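Local atomic coordinates of DNA replication factor Cdt1 (Mus musculus, PDB entry 3A4C), a protein that licenses DNA replication origins by cooperating with CDC6 and the origin recognition complex to load the MCM complex onto DNA, and also supports kinetochore-microtubule attachment in mitosis. Residues E13-L18 and V61-L66; R42-C47 and G54-H59; N24-V27 and A33-M36; L18-R23 and V88-L93. One frame throughout, in Å; residues are numbered along the deposited sequence.

In the fold
This C-terminal domain of Cdt1 is a winged helix, and its long first helix, 3-27, takes part in three of the four contacts. Along the chain, contact 1 opens first, from 13-18, and closes at 61-66 on helix 53-66. Contact 4 opens at 18-23, sharing Leu18, and closes only at 88-93, where helix 90-104 starts; its segments alternate with those of contact 1, so the two cross. Both of these loops enclose two smaller ones in series: contact 3, joining 24-27 to strand 33-35, and then contact 2, joining helix 36-45 to helix 53-66. Met43 of contact 2 packs on Leu18, bringing the helix pair against the first helix.

Contact 1 (E13-L18 and V61-L66); sequences ERLPEL and VLLAEL
Leu15 reaches across to three leucines on one side of helix 53-66, and the whole contact is apolar. Its CD1 methyl does most of the work, lying 4.1 Å from CB of Leu62 and 4.3 Å from CD2 of Leu66. The Leu15 side chain meets that of Leu62 at about a right angle, CD1 coming up against the root of the other side chain. With Leu63 the fit is different: the two side chains run past each other in opposite directions, so that Leu63 CD1 sits 4.1 Å from Leu15 CB and about as close to Leu15 CD1. Leu15 is set up for this by a CG placed anti to the carbonyl carbon (chi1 -66°), and both it and Leu63 are buried.

Within the winged-helix fold this is where the first helix passes over the third, 53-66; the local axes are nearly perpendicular, at 88°, and come within 10.5 Å at their closest, a gap bridged by the leucine side chains. The first helix is kinked here: Pro16 has no N-H to give, and the N of Glu17 also lacks its bond to the preceding turn.

One shell further out, Leu97 of helix 90-104 packs on both Leu15 and Leu66, bringing a third helix to the cluster, while Leu71 of the neighbouring strand touches Leu63. A polar tie runs alongside: Arg14 NH2 is hydrogen-bonded to His59 NE2, one turn before Leu63 on the partner helix, and Leu18 packs on the same histidine.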
# COMPACT_ATOMS: atom_id res chain seq x y z
N GLU A 13 10.24 -4.50 -1.48
CA GLU A 13 10.81 -3.95 -2.70
C GLU A 13 9.75 -3.42 -3.66
O GLU A 13 10.02 -2.53 -4.47
CB GLU A 13 11.74 -4.96 -3.37
CG GLU A 13 13.11 -5.02 -2.67
CD GLU A 13 13.97 -6.18 -3.13
OE1 GLU A 13 13.45 -7.07 -3.85
OE2 GLU A 13 15.17 -6.20 -2.78
N ARG A 14 8.53 -3.93 -3.55
CA ARG A 14 7.44 -3.50 -4.42
C ARG A 14 6.76 -2.23 -3.94
O ARG A 14 6.03 -1.59 -4.69
CB ARG A 14 6.38 -4.59 -4.55
CG ARG A 14 6.89 -5.91 -5.09
CD ARG A 14 5.74 -6.86 -5.38
NE ARG A 14 6.23 -8.14 -5.88
CZ ARG A 14 6.40 -9.22 -5.12
NH1 ARG A 14 6.86 -10.34 -5.65
NH2 ARG A 14 6.10 -9.18 -3.82
N LEU A 15 6.95 -1.89 -2.67
CA LEU A 15 6.10 -0.88 -2.03
C LEU A 15 6.21 0.54 -2.59
O LEU A 15 5.20 1.24 -2.71
CB LEU A 15 6.29 -0.88 -0.51
CG LEU A 15 5.79 -2.17 0.14
CD1 LEU A 15 5.76 -2.02 1.65
CD2 LEU A 15 4.42 -2.54 -0.41
N PRO A 16 7.43 0.99 -2.92
CA PRO A 16 7.49 2.36 -3.44
C PRO A 16 6.63 2.52 -4.70
O PRO A 16 5.88 3.48 -4.82
CB PRO A 16 8.97 2.56 -3.75
CG PRO A 16 9.67 1.64 -2.76
CD PRO A 16 8.77 0.42 -2.69
N GLU A 17 6.72 1.56 -5.62
CA GLU A 17 5.92 1.63 -6.84
C GLU A 17 4.44 1.43 -6.56
O GLU A 17 3.61 2.13 -7.12
CB GLU A 17 6.40 0.63 -7.89
CG GLU A 17 7.67 1.11 -8.60
CD GLU A 17 8.10 0.21 -9.73
OE1 GLU A 17 7.57 -0.92 -9.82
OE2 GLU A 17 8.98 0.63 -10.53
N LEU A 18 4.12 0.47 -5.69
CA LEU A 18 2.74 0.24 -5.30
C LEU A 18 2.12 1.46 -4.61
O LEU A 18 0.93 1.73 -4.77
CB LEU A 18 2.63 -0.99 -4.40
CG LEU A 18 2.14 -2.30 -5.03
CD1 LEU A 18 2.30 -2.34 -6.53
CD2 LEU A 18 2.76 -3.54 -4.37
N VAL A 61 -1.60 -3.81 3.20
CA VAL A 61 -1.54 -3.91 4.66
C VAL A 61 -0.13 -3.59 5.15
O VAL A 61 0.04 -2.90 6.15
CB VAL A 61 -1.98 -5.29 5.15
CG1 VAL A 61 -1.57 -5.48 6.60
CG2 VAL A 61 -3.50 -5.44 5.00
N LEU A 62 0.88 -4.10 4.46
CA LEU A 62 2.26 -3.75 4.80
C LEU A 62 2.47 -2.24 4.73
O LEU A 62 3.10 -1.65 5.60
CB LEU A 62 3.25 -4.43 3.85
CG LEU A 62 3.40 -5.95 3.96
CD1 LEU A 62 4.64 -6.38 3.15
CD2 LEU A 62 3.55 -6.36 5.41
N LEU A 63 1.91 -1.62 3.70
CA LEU A 63 2.02 -0.17 3.52
C LEU A 63 1.33 0.57 4.67
O LEU A 63 1.82 1.60 5.16
CB LEU A 63 1.36 0.19 2.19
CG LEU A 63 1.88 1.27 1.25
CD1 LEU A 63 3.41 1.40 1.25
CD2 LEU A 63 1.34 0.94 -0.15
N ALA A 64 0.18 0.05 5.09
CA ALA A 64 -0.57 0.64 6.20
C ALA A 64 0.22 0.53 7.50
O ALA A 64 0.12 1.39 8.37
CB ALA A 64 -1.94 -0.03 6.35
N GLU A 65 0.99 -0.55 7.62
CA GLU A 65 1.82 -0.78 8.79
C GLU A 65 3.07 0.10 8.78
O GLU A 65 3.51 0.57 9.83
CB GLU A 65 2.20 -2.26 8.87
CG GLU A 65 1.03 -3.11 9.35
CD GLU A 65 1.18 -4.56 9.02
OE1 GLU A 65 2.18 -4.94 8.36
OE2 GLU A 65 0.29 -5.33 9.42
N LEU A 66 3.63 0.32 7.60
CA LEU A 66 4.84 1.14 7.48
C LEU A 66 4.54 2.63 7.52
O LEU A 66 5.33 3.41 8.04
CB LEU A 66 5.61 0.80 6.20
CG LEU A 66 6.72 -0.24 6.36
CD1 LEU A 66 6.12 -1.59 6.65
CD2 LEU A 66 7.60 -0.31 5.12

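Contact 2 (R42-C47 and G54-H59)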
# COMPACT_ATOMS: atom_id res chain seq x y z
N ARG A 42 -8.53 -2.22 -8.37
CA ARG A 42 -8.04 -1.10 -9.17
C ARG A 42 -6.52 -1.09 -9.27
O ARG A 42 -5.96 -0.75 -10.30
CB ARG A 42 -8.56 0.22 -8.59
CG ARG A 42 -10.04 0.37 -8.79
CD ARG A 42 -10.54 1.73 -8.36
NE ARG A 42 -12.00 1.73 -8.30
CZ ARG A 42 -12.74 2.78 -7.98
NH1 ARG A 42 -12.17 3.94 -7.72
NH2 ARG A 42 -14.06 2.67 -7.93
N MET A 43 -5.85 -1.46 -8.18
CA MET A 43 -4.39 -1.46 -8.19
C MET A 43 -3.84 -2.54 -9.11
O MET A 43 -2.94 -2.28 -9.90
CB MET A 43 -3.85 -1.64 -6.77
CG MET A 43 -3.99 -0.37 -5.93
SD MET A 43 -3.25 -0.57 -4.32
CE MET A 43 -1.50 -0.45 -4.73
N VAL A 44 -4.36 -3.76 -9.01
CA VAL A 44 -3.86 -4.80 -9.90
C VAL A 44 -4.13 -4.44 -11.36
O VAL A 44 -3.33 -4.74 -12.23
CB VAL A 44 -4.43 -6.19 -9.55
CG1 VAL A 44 -3.98 -6.61 -8.15
CG2 VAL A 44 -5.95 -6.19 -9.66
N ASP A 45 -5.26 -3.78 -11.62
CA ASP A 45 -5.61 -3.42 -13.00
C ASP A 45 -4.85 -2.20 -13.52
O ASP A 45 -4.92 -1.89 -14.71
CB ASP A 45 -7.09 -3.10 -13.10
CG ASP A 45 -7.96 -4.32 -13.05
OD1 ASP A 45 -7.43 -5.45 -12.91
OD2 ASP A 45 -9.19 -4.14 -13.15
N SER A 46 -4.16 -1.49 -12.63
CA SER A 46 -3.55 -0.21 -12.99
C SER A 46 -2.08 -0.32 -13.39
O SER A 46 -1.46 0.66 -13.80
CB SER A 46 -3.67 0.78 -11.82
OG SER A 46 -4.98 1.30 -11.75
N CYS A 47 -1.51 -1.51 -13.24
CA CYS A 47 -0.11 -1.69 -13.55
C CYS A 47 0.11 -3.11 -14.03
O CYS A 47 -0.82 -3.92 -14.04
CB CYS A 47 0.76 -1.33 -12.34
SG CYS A 47 0.51 -2.41 -10.92
N GLY A 54 -5.56 -10.74 -3.80
CA GLY A 54 -5.26 -11.20 -2.45
C GLY A 54 -3.84 -10.85 -2.03
O GLY A 54 -3.59 -10.40 -0.91
N GLU A 55 -2.89 -11.04 -2.95
CA GLU A 55 -1.50 -10.68 -2.69
C GLU A 55 -1.34 -9.17 -2.62
O GLU A 55 -0.53 -8.68 -1.85
CB GLU A 55 -0.58 -11.28 -3.76
CG GLU A 55 -0.48 -12.79 -3.69
CD GLU A 55 0.09 -13.41 -4.95
OE1 GLU A 55 0.52 -14.58 -4.91
OE2 GLU A 55 0.10 -12.73 -6.00
N MET A 56 -2.09 -8.45 -3.44
CA MET A 56 -2.10 -6.99 -3.38
C MET A 56 -2.59 -6.52 -2.01
O MET A 56 -2.01 -5.60 -1.41
CB MET A 56 -2.98 -6.42 -4.50
CG MET A 56 -2.93 -4.90 -4.64
SD MET A 56 -1.28 -4.27 -5.01
CE MET A 56 -1.09 -4.74 -6.73
N GLU A 57 -3.64 -7.15 -1.49
CA GLU A 57 -4.13 -6.77 -0.17
C GLU A 57 -3.02 -6.88 0.86
O GLU A 57 -2.86 -6.02 1.71
CB GLU A 57 -5.31 -7.64 0.28
CG GLU A 57 -5.79 -7.28 1.68
CD GLU A 57 -7.06 -8.01 2.08
OE1 GLU A 57 -8.01 -7.35 2.53
OE2 GLU A 57 -7.10 -9.25 1.93
N LYS A 58 -2.25 -7.96 0.77
CA LYS A 58 -1.14 -8.16 1.69
C LYS A 58 -0.14 -7.00 1.63
O LYS A 58 0.34 -6.53 2.66
CB LYS A 58 -0.44 -9.48 1.40
CG LYS A 58 -1.24 -10.72 1.83
CD LYS A 58 -0.50 -11.99 1.43
CE LYS A 58 -1.36 -13.23 1.61
NZ LYS A 58 -1.75 -13.41 3.03
N HIS A 59 0.16 -6.52 0.42
CA HIS A 59 1.09 -5.40 0.26
C HIS A 59 0.52 -4.09 0.78
O HIS A 59 1.26 -3.26 1.31
CB HIS A 59 1.49 -5.23 -1.20
CG HIS A 59 2.40 -6.31 -1.69
ND1 HIS A 59 1.96 -7.60 -1.90
CD2 HIS A 59 3.71 -6.30 -2.01
CE1 HIS A 59 2.97 -8.34 -2.32
NE2 HIS A 59 4.05 -7.57 -2.39
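The backbones come nearest at Val44 and Met56, whose CA atoms are 7.1 Å apart, and the space between them is filled mainly by the Met56 side chain. That chain leaves with CG anti to its own N (chi1 -173°), then folds at chi2 and chi3, and the fold swings its terminal methyl round to Val44: CE lies 3.7 Å from Val44 CG1, which also rests against Met56 CB at 3.8 Å. Met43 takes the sulfur side. Crossing Met56 at about a right angle, it puts its CE 3.8 Å from Met56 SD, and its CB lies close to Met56 CG and SD as well. No hydrogen bond spans the two segments.

Helices 36-45 and 53-66 with the turn between them make up the helix-turn-helix of the winged-helix domain, and the two methionines fill the angle between these helices. Thr49 and Leu51 of the connecting turn also touch Met56.

Each segment has its own polar bracing. Ser46 OG donates to Arg42 O at 2.7 Å, tying its side chain back onto the preceding turn. On the other helix, His59 ND1 gives a nearly straight bond to Glu55 O (2.7 Å, 166° at the hydrogen). The acceptor lies in the imidazole plane, so this bond helps fix the ring's rotation; ND1 itself sits above the carbonyl plane, and the backbone N of His59 reaches the same oxygen from the opposite face.

Contact 3 (N24-V27 and A33-M36)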
# COMPACT_ATOMS: atom_id res chain seq x y z
N ASN A 24 -2.33 7.16 -7.26
CA ASN A 24 -3.00 7.45 -8.52
C ASN A 24 -4.44 6.97 -8.58
O ASN A 24 -5.29 7.63 -9.17
CB ASN A 24 -2.19 6.90 -9.69
CG ASN A 24 -1.10 7.85 -10.12
OD1 ASN A 24 -0.63 7.81 -11.26
ND2 ASN A 24 -0.69 8.72 -9.21
N VAL A 25 -4.71 5.82 -7.98
CA VAL A 25 -6.08 5.32 -7.87
C VAL A 25 -6.94 6.32 -7.10
O VAL A 25 -8.07 6.62 -7.50
CB VAL A 25 -6.13 3.94 -7.19
CG1 VAL A 25 -7.56 3.61 -6.72
CG2 VAL A 25 -5.62 2.87 -8.15
N PHE A 26 -6.40 6.84 -6.01
CA PHE A 26 -7.15 7.80 -5.22
C PHE A 26 -7.25 9.17 -5.87
O PHE A 26 -8.24 9.87 -5.70
CB PHE A 26 -6.62 7.90 -3.79
CG PHE A 26 -7.21 6.87 -2.87
CD1 PHE A 26 -6.72 5.58 -2.84
CD2 PHE A 26 -8.30 7.19 -2.08
CE1 PHE A 26 -7.29 4.63 -2.01
CE2 PHE A 26 -8.87 6.25 -1.24
CZ PHE A 26 -8.37 4.97 -1.20
N VAL A 27 -6.24 9.56 -6.64
CA VAL A 27 -6.31 10.82 -7.38
C VAL A 27 -7.46 10.81 -8.38
O VAL A 27 -8.11 11.82 -8.61
CB VAL A 27 -4.98 11.14 -8.08
CG1 VAL A 27 -5.18 12.16 -9.20
CG2 VAL A 27 -3.98 11.65 -7.06
N ALA A 33 -12.67 7.63 0.51
CA ALA A 33 -12.33 6.27 0.92
C ALA A 33 -12.84 5.26 -0.08
O ALA A 33 -13.81 5.53 -0.78
CB ALA A 33 -12.91 5.96 2.31
N LEU A 34 -12.19 4.11 -0.15
CA LEU A 34 -12.63 3.01 -0.99
C LEU A 34 -12.47 1.72 -0.20
O LEU A 34 -11.58 1.64 0.64
CB LEU A 34 -11.78 2.91 -2.26
CG LEU A 34 -11.87 4.04 -3.28
CD1 LEU A 34 -10.75 3.88 -4.31
CD2 LEU A 34 -13.24 4.05 -3.94
N THR A 35 -13.30 0.72 -0.46
CA THR A 35 -13.13 -0.57 0.21
C THR A 35 -11.84 -1.22 -0.28
O THR A 35 -11.42 -0.99 -1.41
CB THR A 35 -14.30 -1.52 -0.05
OG1 THR A 35 -14.31 -1.90 -1.43
CG2 THR A 35 -15.63 -0.85 0.32
N MET A 36 -11.22 -2.01 0.59
CA MET A 36 -10.02 -2.77 0.27
C MET A 36 -10.19 -3.61 -0.98
O MET A 36 -9.30 -3.68 -1.82
CB MET A 36 -9.65 -3.70 1.42
CG MET A 36 -8.42 -3.31 2.16
SD MET A 36 -6.99 -3.52 1.09
CE MET A 36 -5.72 -3.36 2.35
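Leu34 lays a methyl over the ring of Phe26, joining the C-terminal turn of the first helix of the winged-helix fold to its first strand, 33-35, the short edge strand of the antiparallel sheet. This is the tight part of the contact. Leu34 CD1 stands 4.2 Å from the ring centroid, only 17° off the normal, a CH-pi arrangement displaced somewhat toward the rim, with CZ the nearest ring atom at 4.1 Å. The same methyl has a second neighbour: Val25 CG1 is 4.0 Å away, its side chain slanting across that of Leu34. Val25 holds CG1 anti to its backbone N (chi1 164°), which directs that branch at the leucine. CD1 of Leu34 is thus shared by an aromatic face and a valine methyl, and all three residues are buried.

Behind them Val39 of helix 36-45 touches both Phe26 and Leu34, while Val82 and Leu84 of the neighbouring strand also pack on the phenylalanine. Strand 33-35 is itself held to that strand through backbone hydrogen bonds between Leu34 and Val82.

The other part is looser. Ala33 is partly exposed and its CB points away from the helix; it meets Phe26 through the backbone, CA lying near the ring plane at the edge, 4.1 Å from CE2. Thr35 likewise turns its CB away, and its side chain serves the next element instead: as N-cap of helix 36-45, it accepts at OG1 a hydrogen bond from the backbone N of Val38.

Contact 4 (L18-R23 and V88-L93); sequences LARVLR and VDLAGL
Leu90 is the residue that 18-23 closes around, and its two methyls go to different kinds of partner. CD2 takes the charged side chains, packing against flat guanidinium faces. For Arg20 the methyl sits over one face but toward the rim, tight at 3.2 Å from NH1; for Arg23 it stands over the middle of a face, 3.6 Å from CZ. Both arginines send CG anti to the backbone N and then bend, Arg20 at chi3, Arg23 at chi2 and chi3 (-141° and 34°, away from staggered values), which curls the groups round onto the leucine. Their aliphatic parts join in: Arg20 CG and Arg23 CD both lie near CD2.

The other methyl turns to Ala19: Leu90 CD1 is 4.3 Å from Ala19 CB, an apolar methyl-methyl contact. Leu90 CD1 also lies 4.0 Å from Ala19 O.

No hydrogen bond crosses between the segments; the polar feature nearby is the helix start. Asp89 is the N-cap of helix 90-104, and its OD2 receives a weak bond from Ala91 N at 3.4 Å. That carboxylate is 5.5 Å from Arg23 NH1, too far for contact, though the opposite charges probably attract mildly.

Leu90 is the first residue of helix 90-104 and sets that helix's start against the C-terminal half of helix 3-27. Beside the contact, Trp70, in the loop between helix 53-66 and strand 71-76, touches Leu22, Val88 and Leu93, while helix 36-45 covers another side of 18-23 through Met43 on Leu18, Val21 and Leu22.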
# COMPACT_ATOMS: atom_id res chain seq x y z
N LEU A 18 4.12 0.47 -5.69
CA LEU A 18 2.74 0.24 -5.30
C LEU A 18 2.12 1.46 -4.61
O LEU A 18 0.93 1.73 -4.77
CB LEU A 18 2.63 -0.99 -4.40
CG LEU A 18 2.14 -2.30 -5.03
CD1 LEU A 18 2.30 -2.34 -6.53
CD2 LEU A 18 2.76 -3.54 -4.37
N ALA A 19 2.91 2.19 -3.85
CA ALA A 19 2.41 3.39 -3.19
C ALA A 19 1.99 4.43 -4.22
O ALA A 19 1.02 5.15 -4.03
CB ALA A 19 3.45 3.96 -2.26
N ARG A 20 2.74 4.53 -5.31
CA ARG A 20 2.39 5.47 -6.36
C ARG A 20 1.13 5.02 -7.08
O ARG A 20 0.28 5.84 -7.39
CB ARG A 20 3.53 5.66 -7.37
CG ARG A 20 3.23 6.76 -8.39
CD ARG A 20 4.47 7.19 -9.15
NE ARG A 20 5.61 7.31 -8.24
CZ ARG A 20 5.93 8.41 -7.57
NH1 ARG A 20 5.21 9.52 -7.72
NH2 ARG A 20 6.98 8.41 -6.76
N VAL A 21 1.03 3.72 -7.34
CA VAL A 21 -0.18 3.18 -7.97
C VAL A 21 -1.38 3.47 -7.06
O VAL A 21 -2.42 3.93 -7.52
CB VAL A 21 -0.08 1.65 -8.21
CG1 VAL A 21 -1.42 1.10 -8.72
CG2 VAL A 21 1.02 1.33 -9.21
N LEU A 22 -1.22 3.21 -5.77
CA LEU A 22 -2.28 3.53 -4.82
C LEU A 22 -2.68 5.01 -4.88
O LEU A 22 -3.86 5.36 -4.93
CB LEU A 22 -1.81 3.19 -3.40
CG LEU A 22 -2.80 3.52 -2.29
CD1 LEU A 22 -4.11 2.81 -2.57
CD2 LEU A 22 -2.24 3.10 -0.93
N ARG A 23 -1.69 5.90 -4.85
CA ARG A 23 -2.01 7.32 -4.85
C ARG A 23 -2.76 7.70 -6.13
O ARG A 23 -3.71 8.48 -6.09
CB ARG A 23 -0.76 8.19 -4.70
CG ARG A 23 -1.15 9.62 -4.33
CD ARG A 23 -0.29 10.65 -5.00
NE ARG A 23 0.12 10.22 -6.34
CZ ARG A 23 0.93 10.93 -7.11
NH1 ARG A 23 1.40 12.09 -6.68
NH2 ARG A 23 1.28 10.48 -8.31
N VAL A 88 -0.39 14.79 3.00
CA VAL A 88 1.01 14.39 2.92
C VAL A 88 1.44 14.13 1.48
O VAL A 88 0.69 13.54 0.70
CB VAL A 88 1.31 13.17 3.81
CG1 VAL A 88 1.16 13.52 5.28
CG2 VAL A 88 0.39 12.02 3.44
N ASP A 89 2.64 14.58 1.14
CA ASP A 89 3.18 14.45 -0.22
C ASP A 89 3.77 13.06 -0.47
O ASP A 89 4.39 12.48 0.42
CB ASP A 89 4.26 15.51 -0.46
CG ASP A 89 4.66 15.64 -1.93
OD1 ASP A 89 5.61 16.39 -2.22
OD2 ASP A 89 4.02 14.98 -2.79
N LEU A 90 3.57 12.53 -1.68
CA LEU A 90 4.13 11.22 -2.03
C LEU A 90 5.65 11.29 -2.01
O LEU A 90 6.33 10.26 -1.96
CB LEU A 90 3.61 10.74 -3.39
CG LEU A 90 3.88 9.29 -3.83
CD1 LEU A 90 3.29 8.26 -2.87
CD2 LEU A 90 3.33 9.07 -5.23
N ALA A 91 6.20 12.50 -2.04
CA ALA A 91 7.64 12.67 -1.98
C ALA A 91 8.13 12.44 -0.56
O ALA A 91 9.10 11.71 -0.34
CB ALA A 91 8.03 14.06 -2.45
N GLY A 92 7.47 13.07 0.40
CA GLY A 92 7.81 12.88 1.80
C GLY A 92 7.58 11.45 2.25
O GLY A 92 8.43 10.87 2.94
N LEU A 93 6.44 10.89 1.86
CA LEU A 93 6.10 9.50 2.17
C LEU A 93 7.14 8.55 1.63
O LEU A 93 7.51 7.58 2.28
CB LEU A 93 4.78 9.11 1.51
CG LEU A 93 3.46 9.48 2.14
CD1 LEU A 93 3.51 10.87 2.72
CD2 LEU A 93 2.39 9.38 1.06